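Local coordinates for inorganic pyrophosphatase (Helicobacter pylori, PDB 2BQX), which catalyses the magnesium-dependent hydrolysis of inorganic pyrophosphate to two phosphate ions and works as a homohexamer, at residues A[13-19]-A[82-88]; A[58-62]-A[167-171]; A[42-46]-A[140-145]; A[119-123]-A[154-158]; A[19-23]-A[74-80]. All coordinates share one frame; numbering follows the deposited sequence.

Contact 1: A[13-19]-A[82-88]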
# COMPACT_ATOMS: atom_id res chain seq x y z
N ASP A 13 17.68 -28.25 0.76
CA ASP A 13 16.22 -28.27 0.75
C ASP A 13 15.63 -27.58 1.98
O ASP A 13 14.44 -27.68 2.23
CB ASP A 13 15.71 -29.71 0.67
CG ASP A 13 15.98 -30.35 -0.68
OD1 ASP A 13 15.66 -29.73 -1.71
OD2 ASP A 13 16.51 -31.48 -0.70
N SER A 14 16.47 -26.88 2.73
CA SER A 14 16.03 -26.15 3.91
C SER A 14 17.17 -25.29 4.45
O SER A 14 17.62 -25.48 5.57
CB SER A 14 15.55 -27.11 5.00
OG SER A 14 15.05 -26.40 6.12
N LEU A 15 17.64 -24.35 3.63
CA LEU A 15 18.73 -23.47 4.04
C LEU A 15 18.21 -22.12 4.50
O LEU A 15 17.22 -21.61 3.97
CB LEU A 15 19.73 -23.28 2.90
CG LEU A 15 19.33 -22.43 1.70
CD1 LEU A 15 20.55 -22.14 0.85
CD2 LEU A 15 18.26 -23.13 0.89
N CYS A 16 18.88 -21.54 5.49
CA CYS A 16 18.46 -20.25 6.00
C CYS A 16 18.87 -19.11 5.09
O CYS A 16 20.00 -19.04 4.62
CB CYS A 16 19.04 -20.01 7.40
SG CYS A 16 18.34 -21.05 8.70
N VAL A 17 17.93 -18.21 4.83
CA VAL A 17 18.21 -17.05 4.01
C VAL A 17 17.80 -15.81 4.78
O VAL A 17 16.65 -15.68 5.21
CB VAL A 17 17.45 -17.10 2.67
CG1 VAL A 17 17.73 -15.83 1.87
CG2 VAL A 17 17.88 -18.32 1.86
N VAL A 18 18.77 -14.93 5.00
CA VAL A 18 18.52 -13.68 5.70
C VAL A 18 18.09 -12.68 4.64
O VAL A 18 18.86 -12.34 3.75
CB VAL A 18 19.80 -13.16 6.40
CG1 VAL A 18 19.54 -11.80 7.02
CG2 VAL A 18 20.24 -14.15 7.47
N ILE A 19 16.85 -12.23 4.73
CA ILE A 19 16.30 -11.28 3.77
C ILE A 19 16.82 -9.87 3.96
O ILE A 19 16.77 -9.33 5.06
CB ILE A 19 14.76 -11.23 3.87
CG1 ILE A 19 14.18 -12.64 3.72
CG2 ILE A 19 14.21 -10.30 2.81
CD1 ILE A 19 14.49 -13.30 2.41
N SER A 82 14.21 -10.24 8.21
CA SER A 82 13.68 -11.53 8.67
C SER A 82 14.50 -12.66 8.05
O SER A 82 15.33 -12.44 7.17
CB SER A 82 12.20 -11.68 8.30
OG SER A 82 11.99 -11.63 6.89
N VAL A 83 14.26 -13.88 8.53
CA VAL A 83 14.97 -15.05 8.05
C VAL A 83 13.96 -16.09 7.60
O VAL A 83 13.04 -16.43 8.34
CB VAL A 83 15.83 -15.66 9.17
CG1 VAL A 83 16.60 -16.86 8.64
CG2 VAL A 83 16.78 -14.61 9.72
N VAL A 84 14.14 -16.61 6.39
CA VAL A 84 13.22 -17.62 5.87
C VAL A 84 13.97 -18.89 5.48
O VAL A 84 15.06 -18.83 4.91
CB VAL A 84 12.46 -17.09 4.63
CG1 VAL A 84 13.44 -16.75 3.52
CG2 VAL A 84 11.46 -18.14 4.15
N LYS A 85 13.39 -20.04 5.82
CA LYS A 85 13.99 -21.32 5.46
C LYS A 85 13.54 -21.57 4.03
O LYS A 85 12.34 -21.56 3.74
CB LYS A 85 13.50 -22.43 6.38
CG LYS A 85 13.95 -22.31 7.83
CD LYS A 85 13.51 -23.52 8.63
CE LYS A 85 14.09 -23.50 10.04
NZ LYS A 85 13.78 -24.76 10.77
N ALA A 86 14.50 -21.80 3.14
CA ALA A 86 14.19 -22.00 1.74
C ALA A 86 14.78 -23.29 1.15
O ALA A 86 15.50 -24.02 1.83
CB ALA A 86 14.69 -20.81 0.94
N ARG A 87 14.45 -23.55 -0.11
CA ARG A 87 14.97 -24.73 -0.80
C ARG A 87 15.43 -24.28 -2.18
O ARG A 87 14.77 -23.46 -2.82
CB ARG A 87 13.90 -25.81 -0.91
CG ARG A 87 12.67 -25.41 -1.70
CD ARG A 87 11.57 -26.45 -1.52
NE ARG A 87 10.35 -26.10 -2.23
CZ ARG A 87 10.19 -26.22 -3.55
NH1 ARG A 87 9.04 -25.87 -4.11
NH2 ARG A 87 11.17 -26.71 -4.30
N LEU A 88 16.57 -24.79 -2.62
CA LEU A 88 17.12 -24.43 -3.92
C LEU A 88 16.41 -25.07 -5.10
O LEU A 88 15.95 -26.21 -5.03
CB LEU A 88 18.60 -24.83 -3.99
CG LEU A 88 19.71 -23.85 -3.63
CD1 LEU A 88 19.35 -23.02 -2.43
CD2 LEU A 88 20.99 -24.65 -3.40
O HOH W 1 13.86 -27.74 -3.96
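L15 and V17 pair with A86 and V84 in an antiparallel ladder that joins strands 14-21 and 83-96 of the barrel-like sheet at the heart of the PPase fold. Backbone bonds run both ways in each of these pairs, and I19 N adds a fifth to S82 O. The ladder carries a classic beta bulge where S14 and L15 both face A86; L15 N donates to A86 O at 2.8 Å.

The L15 side chain bends back over the pair. Its CB starts on the face shared with V17, V84 and A86, and a chi1 of 71° wedges CG between the backbone N and carbonyl carbon, turning the branch back over the neighbouring strand. CG lies 4.1 Å from A86 O. Beyond it, CD2 lies between A86 O at 3.0 Å and L88 CD1 at 3.5 Å, a tight contact, and CD1 meets the same L88 CD1 at 3.6 Å. The two leucines cross at about a right angle, and L164 of helix 157-171 covers both.

Further along the same face V17 CG2 meets A86 CB, and I19 CD1 packs on V84 CG1; V72 of strand 69-72 lies against V17 and V84. The other face carries C16 and V18 over the two methyls of V83, a residue that also bonds through its backbone to a neighbouring subunit.

At the bulge end R87 NH2 bonds to V119 O, and D13 OD1 forms a salt bridge with K157. A water in the plane of the R87 guanidinium accepts from NH2 at 2.9 Å and donates to L88 O at 2.8 Å.

Contact 2: A[58-62]-A[167-171]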
# COMPACT_ATOMS: atom_id res chain seq x y z
N PRO A 58 23.84 -17.28 5.62
CA PRO A 58 24.84 -17.12 6.68
C PRO A 58 25.92 -18.19 6.66
O PRO A 58 25.69 -19.31 6.21
CB PRO A 58 24.01 -17.20 7.96
CG PRO A 58 22.67 -16.72 7.54
CD PRO A 58 22.49 -17.38 6.20
N ASN A 59 27.09 -17.83 7.16
CA ASN A 59 28.21 -18.76 7.25
C ASN A 59 28.61 -19.39 5.93
O ASN A 59 28.85 -20.60 5.85
CB ASN A 59 27.88 -19.85 8.27
CG ASN A 59 27.46 -19.28 9.60
OD1 ASN A 59 28.17 -18.46 10.18
ND2 ASN A 59 26.30 -19.71 10.09
N THR A 60 28.66 -18.57 4.89
CA THR A 60 29.06 -19.04 3.58
C THR A 60 29.99 -17.97 3.02
O THR A 60 30.04 -16.85 3.52
CB THR A 60 27.86 -19.20 2.63
OG1 THR A 60 27.27 -17.92 2.37
CG2 THR A 60 26.82 -20.13 3.24
N LEU A 61 30.75 -18.33 1.99
CA LEU A 61 31.67 -17.39 1.37
C LEU A 61 31.54 -17.53 -0.14
O LEU A 61 31.99 -18.52 -0.72
CB LEU A 61 33.10 -17.70 1.84
CG LEU A 61 34.12 -16.56 1.81
CD1 LEU A 61 34.32 -16.09 0.38
CD2 LEU A 61 33.64 -15.40 2.68
N GLY A 62 30.91 -16.54 -0.76
CA GLY A 62 30.71 -16.55 -2.20
C GLY A 62 31.89 -16.01 -3.00
O GLY A 62 32.93 -15.67 -2.43
N ALA A 167 30.54 -22.70 -1.51
CA ALA A 167 30.51 -21.52 -0.66
C ALA A 167 30.59 -21.90 0.81
O ALA A 167 31.18 -21.18 1.62
CB ALA A 167 29.24 -20.71 -0.92
N ILE A 168 29.99 -23.03 1.17
CA ILE A 168 30.03 -23.50 2.55
C ILE A 168 31.44 -23.92 2.91
O ILE A 168 31.96 -23.56 3.96
CB ILE A 168 29.07 -24.69 2.76
CG1 ILE A 168 27.63 -24.21 2.67
CG2 ILE A 168 29.34 -25.35 4.11
CD1 ILE A 168 26.61 -25.32 2.64
N LYS A 169 32.08 -24.69 2.02
CA LYS A 169 33.44 -25.16 2.26
C LYS A 169 34.42 -23.99 2.37
O LYS A 169 35.29 -23.98 3.23
CB LYS A 169 33.89 -26.10 1.14
CG LYS A 169 35.31 -26.66 1.34
CD LYS A 169 35.65 -27.70 0.29
CE LYS A 169 36.98 -28.37 0.58
NZ LYS A 169 37.26 -29.47 -0.39
N ALA A 170 34.26 -23.01 1.49
CA ALA A 170 35.14 -21.84 1.49
C ALA A 170 35.09 -21.13 2.83
O ALA A 170 36.12 -20.66 3.32
CB ALA A 170 34.73 -20.89 0.36
N TYR A 171 33.91 -21.03 3.42
CA TYR A 171 33.77 -20.35 4.71
C TYR A 171 34.46 -21.13 5.82
O TYR A 171 35.03 -20.54 6.73
CB TYR A 171 32.29 -20.17 5.08
CG TYR A 171 32.08 -19.41 6.37
CD1 TYR A 171 32.21 -18.02 6.42
CD2 TYR A 171 31.79 -20.09 7.56
CE1 TYR A 171 32.05 -17.32 7.62
CE2 TYR A 171 31.63 -19.40 8.76
CZ TYR A 171 31.76 -18.02 8.78
OH TYR A 171 31.60 -17.35 9.97
O HOH W 2 31.15 -18.94 11.94
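Y171 lays the face of its ring on the backbone of N59. With CG anti to its own backbone N (chi1 -177°), the ring swings off the helix toward the loop, and N59 CA stands over its centre, 3.7 Å from the centroid and 9° off the ring normal, a CH-pi contact. N59 O continues the cover at the near end of the ring, 3.4 Å from Y171 CD2. The N59 side chain, its CG beside the backbone N and anti to the carbonyl carbon, runs out over the far end: CB lies over CE2, and the amide is inclined 51° to the ring. Both polar tips share a water, which is 2.6 Å from Y171 OH and gives a weaker, longer bond to N59 OD1.

Here the loop between strands 53-56 and 69-72, which leads to the predicted magnesium ligands D64 and D69, is laid across the last turn of the C-terminal helix 157-171. L61 N donates to A167 O at 2.9 Å, arriving well above the carbonyl plane, while Y171 N reaches the same oxygen from the opposite face; the helical carbonyl thus serves the loop without giving up its own turn.

The T60 hydroxyl bonds to V57 O and V68 N, outside the two segments, and its CG2 grazes I168 CG1 at 4.2 Å. H10 of the short strand 10-11 touches T60 and I168 as well. L61 meets the helix through CB, 3.9 Å from A170 CB, whereas A167 CB sits 3.5 Å from L61 O.

Contact 3: A[42-46]-A[140-145]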
# COMPACT_ATOMS: atom_id res chain seq x y z
N ARG A 42 21.15 1.10 -0.79
CA ARG A 42 20.92 1.76 -2.06
C ARG A 42 19.46 1.88 -2.43
O ARG A 42 18.65 1.02 -2.08
CB ARG A 42 21.65 0.98 -3.16
CG ARG A 42 21.39 1.44 -4.58
CD ARG A 42 22.05 2.78 -4.85
NE ARG A 42 23.41 2.81 -4.32
CZ ARG A 42 24.36 1.94 -4.64
NH1 ARG A 42 25.57 2.05 -4.10
NH2 ARG A 42 24.11 0.97 -5.51
N VAL A 43 19.12 2.97 -3.10
CA VAL A 43 17.77 3.16 -3.60
C VAL A 43 17.98 3.10 -5.10
O VAL A 43 18.77 3.87 -5.65
CB VAL A 43 17.19 4.54 -3.22
CG1 VAL A 43 15.79 4.67 -3.81
CG2 VAL A 43 17.11 4.68 -1.70
N LEU A 44 17.31 2.17 -5.75
CA LEU A 44 17.45 2.00 -7.20
C LEU A 44 17.37 3.33 -7.94
O LEU A 44 16.50 4.15 -7.66
CB LEU A 44 16.37 1.04 -7.72
CG LEU A 44 16.42 -0.40 -7.21
CD1 LEU A 44 15.25 -1.18 -7.80
CD2 LEU A 44 17.74 -1.06 -7.61
N TYR A 45 18.28 3.53 -8.89
CA TYR A 45 18.31 4.76 -9.68
C TYR A 45 17.17 4.79 -10.70
O TYR A 45 16.70 5.86 -11.07
CB TYR A 45 19.63 4.87 -10.45
CG TYR A 45 20.83 5.30 -9.64
CD1 TYR A 45 21.02 4.87 -8.32
CD2 TYR A 45 21.82 6.09 -10.22
CE1 TYR A 45 22.18 5.22 -7.61
CE2 TYR A 45 22.98 6.44 -9.53
CZ TYR A 45 23.15 6.01 -8.22
OH TYR A 45 24.30 6.35 -7.54
N GLY A 46 16.75 3.61 -11.15
CA GLY A 46 15.70 3.54 -12.14
C GLY A 46 14.33 3.23 -11.58
O GLY A 46 14.16 2.94 -10.39
N TYR A 140 19.11 -3.02 -13.92
CA TYR A 140 18.98 -2.24 -12.69
C TYR A 140 20.18 -1.39 -12.29
O TYR A 140 20.06 -0.50 -11.44
CB TYR A 140 18.54 -3.16 -11.54
CG TYR A 140 19.64 -3.90 -10.80
CD1 TYR A 140 20.57 -4.69 -11.48
CD2 TYR A 140 19.70 -3.87 -9.41
CE1 TYR A 140 21.53 -5.43 -10.79
CE2 TYR A 140 20.65 -4.61 -8.71
CZ TYR A 140 21.56 -5.39 -9.41
OH TYR A 140 22.49 -6.13 -8.72
N LYS A 141 21.33 -1.65 -12.90
CA LYS A 141 22.52 -0.87 -12.60
C LYS A 141 22.93 -0.02 -13.80
O LYS A 141 24.00 0.59 -13.80
CB LYS A 141 23.68 -1.76 -12.18
CG LYS A 141 23.58 -2.26 -10.75
CD LYS A 141 24.81 -3.04 -10.35
CE LYS A 141 24.75 -3.43 -8.90
NZ LYS A 141 26.00 -4.14 -8.48
N ASP A 142 22.08 0.03 -14.83
CA ASP A 142 22.39 0.82 -16.02
C ASP A 142 22.76 2.26 -15.65
O ASP A 142 23.78 2.77 -16.10
CB ASP A 142 21.21 0.88 -17.00
CG ASP A 142 21.00 -0.41 -17.77
OD1 ASP A 142 21.92 -1.25 -17.84
OD2 ASP A 142 19.89 -0.57 -18.34
N LEU A 143 21.93 2.90 -14.84
CA LEU A 143 22.14 4.29 -14.45
C LEU A 143 23.26 4.54 -13.46
O LEU A 143 23.65 5.68 -13.23
CB LEU A 143 20.83 4.88 -13.90
CG LEU A 143 19.67 4.95 -14.90
CD1 LEU A 143 18.39 5.32 -14.17
CD2 LEU A 143 19.99 5.96 -15.99
N GLU A 144 23.78 3.49 -12.83
CA GLU A 144 24.86 3.67 -11.88
C GLU A 144 26.18 3.76 -12.62
O GLU A 144 26.55 2.85 -13.36
CB GLU A 144 24.89 2.53 -10.87
CG GLU A 144 23.75 2.61 -9.87
CD GLU A 144 23.81 1.51 -8.84
OE1 GLU A 144 24.93 1.19 -8.39
OE2 GLU A 144 22.74 0.99 -8.45
N PRO A 145 26.90 4.88 -12.46
CA PRO A 145 28.18 5.05 -13.14
C PRO A 145 29.25 4.05 -12.72
O PRO A 145 29.36 3.69 -11.56
CB PRO A 145 28.56 6.49 -12.80
CG PRO A 145 27.88 6.72 -11.48
CD PRO A 145 26.55 6.08 -11.68
O HOH W 3 20.27 1.61 -9.37
O HOH W 4 17.72 0.88 -11.40
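R42 and E144 meet because the arginine folds while the glutamate stays extended. R42 leaves its backbone with CG opposite N, then bends at chi2 (71°) and again at chi3 (44°), bringing the guanidinium round to the carboxylate; E144 runs almost straight from CG through chi2 (-177°). NH2 of R42 forms a salt bridge to E144 OE1 at 3.0 Å, the two flat groups turned nearly perpendicular. R42 NE donates to K111 O of a neighbouring subunit.

The glutamate stem passes over Y45. Its CG stands 3.6 Å from the centroid of the ring, squarely above one face, in a CH-pi contact. L143 CB packs on Y45 CB at 3.7 Å, and P145 CD adds a lighter touch at Y45 CE2. Two waters bridge the backbones: one accepts from Y45 N and lies 2.7 Å from E144 OE2 and 3.0 Å from Y140 O, and the other accepts from G46 N beside the same carbonyl.

R42 and Y140 are predicted substrate-binding residues, and K28, a third, lies close to R42. E144 may therefore help to orient R42 for the phosphate site. Y140 touches L44 at its ring edge, CD2 to CD2, 3.9 Å apart.

A type I turn, K141 to E144, shapes the loop that links helix 127-139 to strand 149-156, and the contact fastens this loop to the end of strand 38-43, with F136 and F137 of the helix packing on the Y140 ring.

Contact 4: A[119-123]-A[154-158]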
# COMPACT_ATOMS: atom_id res chain seq x y z
N VAL A 119 7.18 -26.46 -8.02
CA VAL A 119 8.46 -26.09 -8.62
C VAL A 119 9.56 -26.92 -7.98
O VAL A 119 9.93 -26.69 -6.83
CB VAL A 119 8.75 -24.59 -8.41
CG1 VAL A 119 10.09 -24.24 -9.05
CG2 VAL A 119 7.64 -23.75 -9.03
N LYS A 120 10.09 -27.88 -8.74
CA LYS A 120 11.14 -28.77 -8.26
C LYS A 120 12.52 -28.41 -8.79
O LYS A 120 13.54 -28.71 -8.15
CB LYS A 120 10.83 -30.21 -8.68
CG LYS A 120 9.42 -30.67 -8.37
CD LYS A 120 9.16 -30.74 -6.88
CE LYS A 120 7.75 -31.23 -6.61
NZ LYS A 120 7.46 -31.32 -5.15
N ASP A 121 12.55 -27.78 -9.96
CA ASP A 121 13.80 -27.40 -10.61
C ASP A 121 13.57 -26.12 -11.41
O ASP A 121 12.43 -25.73 -11.67
CB ASP A 121 14.27 -28.53 -11.52
CG ASP A 121 15.78 -28.57 -11.67
OD1 ASP A 121 16.29 -29.60 -12.16
OD2 ASP A 121 16.45 -27.58 -11.31
N ILE A 122 14.66 -25.47 -11.80
CA ILE A 122 14.59 -24.21 -12.54
C ILE A 122 13.60 -24.21 -13.70
O ILE A 122 12.85 -23.25 -13.89
CB ILE A 122 16.00 -23.80 -13.07
CG1 ILE A 122 15.99 -22.32 -13.48
CG2 ILE A 122 16.41 -24.68 -14.24
CD1 ILE A 122 15.99 -21.37 -12.30
N ASP A 123 13.58 -25.29 -14.47
CA ASP A 123 12.68 -25.39 -15.61
C ASP A 123 11.19 -25.39 -15.26
O ASP A 123 10.35 -25.24 -16.14
CB ASP A 123 13.02 -26.64 -16.42
CG ASP A 123 13.22 -27.86 -15.55
OD1 ASP A 123 14.21 -27.88 -14.78
OD2 ASP A 123 12.39 -28.79 -15.62
N PHE A 154 20.45 -19.06 -16.45
CA PHE A 154 20.14 -19.89 -15.29
C PHE A 154 20.65 -21.31 -15.44
O PHE A 154 20.74 -21.84 -16.55
CB PHE A 154 18.63 -19.97 -15.06
CG PHE A 154 17.99 -18.67 -14.69
CD1 PHE A 154 17.59 -17.78 -15.68
CD2 PHE A 154 17.77 -18.34 -13.36
CE1 PHE A 154 16.97 -16.57 -15.34
CE2 PHE A 154 17.15 -17.14 -13.01
CZ PHE A 154 16.75 -16.26 -14.01
N GLU A 155 20.97 -21.94 -14.32
CA GLU A 155 21.40 -23.33 -14.30
C GLU A 155 20.48 -24.03 -13.30
O GLU A 155 19.87 -23.37 -12.46
CB GLU A 155 22.86 -23.46 -13.87
CG GLU A 155 23.79 -22.64 -14.76
CD GLU A 155 25.21 -23.17 -14.78
OE1 GLU A 155 25.71 -23.59 -13.72
OE2 GLU A 155 25.82 -23.15 -15.86
N ASN A 156 20.36 -25.35 -13.40
CA ASN A 156 19.46 -26.10 -12.54
C ASN A 156 19.87 -26.28 -11.08
O ASN A 156 20.93 -25.83 -10.64
CB ASN A 156 19.15 -27.47 -13.15
CG ASN A 156 20.39 -28.31 -13.37
OD1 ASN A 156 21.39 -28.17 -12.66
ND2 ASN A 156 20.32 -29.21 -14.34
N LYS A 157 19.00 -26.95 -10.33
CA LYS A 157 19.22 -27.21 -8.91
C LYS A 157 20.53 -27.94 -8.64
O LYS A 157 21.22 -27.65 -7.66
CB LYS A 157 18.04 -28.01 -8.36
CG LYS A 157 18.10 -28.26 -6.86
CD LYS A 157 16.97 -29.18 -6.43
CE LYS A 157 17.00 -29.40 -4.93
NZ LYS A 157 15.99 -30.39 -4.47
N GLU A 158 20.87 -28.90 -9.49
CA GLU A 158 22.11 -29.65 -9.31
C GLU A 158 23.30 -28.69 -9.30
O GLU A 158 24.21 -28.82 -8.49
CB GLU A 158 22.26 -30.68 -10.43
CG GLU A 158 23.55 -31.48 -10.37
CD GLU A 158 23.58 -32.62 -11.39
OE1 GLU A 158 24.64 -33.26 -11.53
OE2 GLU A 158 22.54 -32.86 -12.03
O HOH W 5 13.45 -29.73 -5.56
O HOH W 6 18.86 -30.30 -11.24
O HOH W 7 17.49 -29.79 -14.99
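The backbones of 120-122 and 154-157 run in nearly opposing directions, 156° apart, with CA atoms 5.2 Å apart between I122 and N156, where strand 149-156 gives way to helix 157-171. The D121 carboxylate meets the first turn of that helix. Its OD2 accepts from K157 N at 2.8 Å on the syn side, with an N-H...O angle of 166°, and from I122 N at 2.8 Å on the anti side. Two backbone donors thus hold one oxygen and fix the rotation of the carboxylate; the helix N terminus would be expected to stabilise its negative charge. Two waters donate to OD1; one accepts from E158 N, the other from N156 ND2. N156 itself occupies the N-cap position, its OD1 accepting from S159 N.

I122 sends CG1 anti to its backbone N (chi1 -164°), toward the strand. Its CD1 lies 3.7 Å from F154 CD2, the two side chains crossing at about a right angle, while CG2 covers N156 CA at 3.8 Å. The K157 chain is extended and passes its CD 3.9 Å from K120 O; a water joins that carbonyl to NZ, the partner of D13.

F154 also packs on L92 of strand 83-96, I105 of strand 99-108, and L130 and I133 of helix 127-139. The contact attaches the loop that leads into helix 127-139 to the junction between strand 149-156 and the C-terminal helix.

Contact 5: A[19-23]-A[74-80]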
# COMPACT_ATOMS: atom_id res chain seq x y z
N ILE A 19 16.85 -12.23 4.73
CA ILE A 19 16.30 -11.28 3.77
C ILE A 19 16.82 -9.87 3.96
O ILE A 19 16.77 -9.33 5.06
CB ILE A 19 14.76 -11.23 3.87
CG1 ILE A 19 14.18 -12.64 3.72
CG2 ILE A 19 14.21 -10.30 2.81
CD1 ILE A 19 14.49 -13.30 2.41
N GLU A 20 17.32 -9.26 2.89
CA GLU A 20 17.83 -7.90 2.96
C GLU A 20 17.02 -6.97 2.06
O GLU A 20 17.05 -5.75 2.23
CB GLU A 20 19.29 -7.85 2.52
CG GLU A 20 20.25 -8.57 3.45
CD GLU A 20 21.66 -8.55 2.93
OE1 GLU A 20 21.86 -9.00 1.78
OE2 GLU A 20 22.57 -8.09 3.66
N ILE A 21 16.30 -7.55 1.10
CA ILE A 21 15.49 -6.77 0.18
C ILE A 21 14.13 -7.45 0.04
O ILE A 21 14.06 -8.64 -0.23
CB ILE A 21 16.12 -6.69 -1.22
CG1 ILE A 21 17.58 -6.22 -1.11
CG2 ILE A 21 15.31 -5.75 -2.10
CD1 ILE A 21 18.32 -6.20 -2.42
N SER A 22 13.07 -6.69 0.24
CA SER A 22 11.72 -7.23 0.15
C SER A 22 11.20 -7.14 -1.28
O SER A 22 11.45 -6.15 -1.98
CB SER A 22 10.79 -6.46 1.09
OG SER A 22 9.56 -7.14 1.27
N LYS A 23 10.50 -8.17 -1.73
CA LYS A 23 9.95 -8.19 -3.09
C LYS A 23 9.18 -6.90 -3.35
O LYS A 23 8.47 -6.40 -2.47
CB LYS A 23 9.02 -9.40 -3.27
CG LYS A 23 8.50 -9.56 -4.69
CD LYS A 23 7.50 -10.69 -4.81
CE LYS A 23 7.08 -10.89 -6.26
NZ LYS A 23 5.97 -11.88 -6.38
N SER A 74 8.48 -15.78 -4.31
CA SER A 74 7.27 -15.97 -3.54
C SER A 74 6.24 -15.00 -4.05
O SER A 74 6.58 -14.05 -4.75
CB SER A 74 7.55 -15.67 -2.06
OG SER A 74 6.34 -15.61 -1.32
N ASP A 75 4.97 -15.24 -3.73
CA ASP A 75 3.95 -14.30 -4.16
C ASP A 75 3.90 -13.16 -3.15
O ASP A 75 3.36 -12.10 -3.45
CB ASP A 75 2.58 -14.97 -4.24
CG ASP A 75 2.50 -15.97 -5.38
OD1 ASP A 75 3.19 -15.77 -6.39
OD2 ASP A 75 1.72 -16.93 -5.25
N VAL A 76 4.46 -13.39 -1.96
CA VAL A 76 4.46 -12.35 -0.93
C VAL A 76 5.84 -11.77 -0.67
O VAL A 76 6.85 -12.37 -1.01
CB VAL A 76 3.89 -12.87 0.42
CG1 VAL A 76 2.50 -13.43 0.21
CG2 VAL A 76 4.82 -13.91 1.02
N ALA A 77 5.86 -10.58 -0.07
CA ALA A 77 7.10 -9.88 0.26
C ALA A 77 7.44 -10.07 1.74
O ALA A 77 6.63 -9.76 2.61
CB ALA A 77 6.93 -8.38 -0.05
N PHE A 78 8.64 -10.58 2.02
CA PHE A 78 9.09 -10.80 3.38
C PHE A 78 9.83 -9.55 3.87
O PHE A 78 10.54 -8.90 3.10
CB PHE A 78 10.04 -12.01 3.45
CG PHE A 78 9.41 -13.30 2.99
CD1 PHE A 78 8.18 -13.71 3.50
CD2 PHE A 78 10.03 -14.08 2.02
CE1 PHE A 78 7.58 -14.88 3.05
CE2 PHE A 78 9.43 -15.25 1.55
CZ PHE A 78 8.20 -15.65 2.07
N GLN A 79 9.65 -9.22 5.14
CA GLN A 79 10.26 -8.05 5.76
C GLN A 79 11.78 -8.09 5.78
O GLN A 79 12.37 -9.10 6.18
CB GLN A 79 9.74 -7.90 7.18
CG GLN A 79 10.30 -6.69 7.93
CD GLN A 79 9.46 -6.35 9.14
OE1 GLN A 79 8.29 -5.97 9.02
NE2 GLN A 79 10.04 -6.50 10.32
N ALA A 80 12.42 -7.00 5.35
CA ALA A 80 13.88 -6.97 5.36
C ALA A 80 14.31 -7.22 6.80
O ALA A 80 13.72 -6.68 7.74
CB ALA A 80 14.39 -5.60 4.90
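K23 and S22 reach the loop 74-80 through two side-chain donors, each taking a backbone carbonyl. K23 NZ gives a proton to S74 O at 2.8 Å, lying in the carbonyl plane. The lysine is fully extended, with CG opposite its backbone N (chi1 -175°) and every later torsion also near 180°, which carries NZ past V76 O to S74 O and lays CD and CE 3.5 Å from that oxygen. The D75 carboxylate, its OD1 4.8 Å from NZ, may add a longer-range attraction.

S22 OG donates to F78 O at 2.7 Å, approaching from well above the carbonyl plane. A77 CB lies 3.2 Å from S22 OG and 3.5 Å from K23 O, touching both. Within the loop S74 OG accepts from V76 N, an ST turn that shapes the bend next to the lysine's partner. N53 OD1, from strand 53-56, accepts from both K23 N and F78 N.

Outward the contact becomes packing. I19 CG1 meets F78 CB at 4.2 Å, and A80 CB rests 3.8 Å from E20 O. Q79 passes its NE2 to A80 O of a neighbouring subunit, so the loop also serves the hexamer interface.

Strand 14-21 ends in a classic beta bulge, at which E20 and I21 both face Y54, a predicted substrate-binding residue. The contact thus holds a strand-connecting loop of the PPase barrel against the strand end next to the predicted substrate and magnesium sites.

From the N terminus, strand 14-21 enters contact 1, which closes a 62-residue excursion at strand 83-96. Contact 5 lies within that excursion, continuing from the shared I19 to the loop before strand 83-96. Contact 3 opens at the end of strand 38-43 and closes after helix 127-139, crossing contacts 1, 2, 4 and 5. Contact 2 opens at 58-62 and closes last, on the C-terminal helix; it crosses contacts 1 and 5 and encloses contact 4, which uses the start of that helix. Contacts 1 and 4 touch directly, and contacts 1 and 2 meet through P58, whereas contact 3 stands apart, across the chain's centre from contacts 1 and 4.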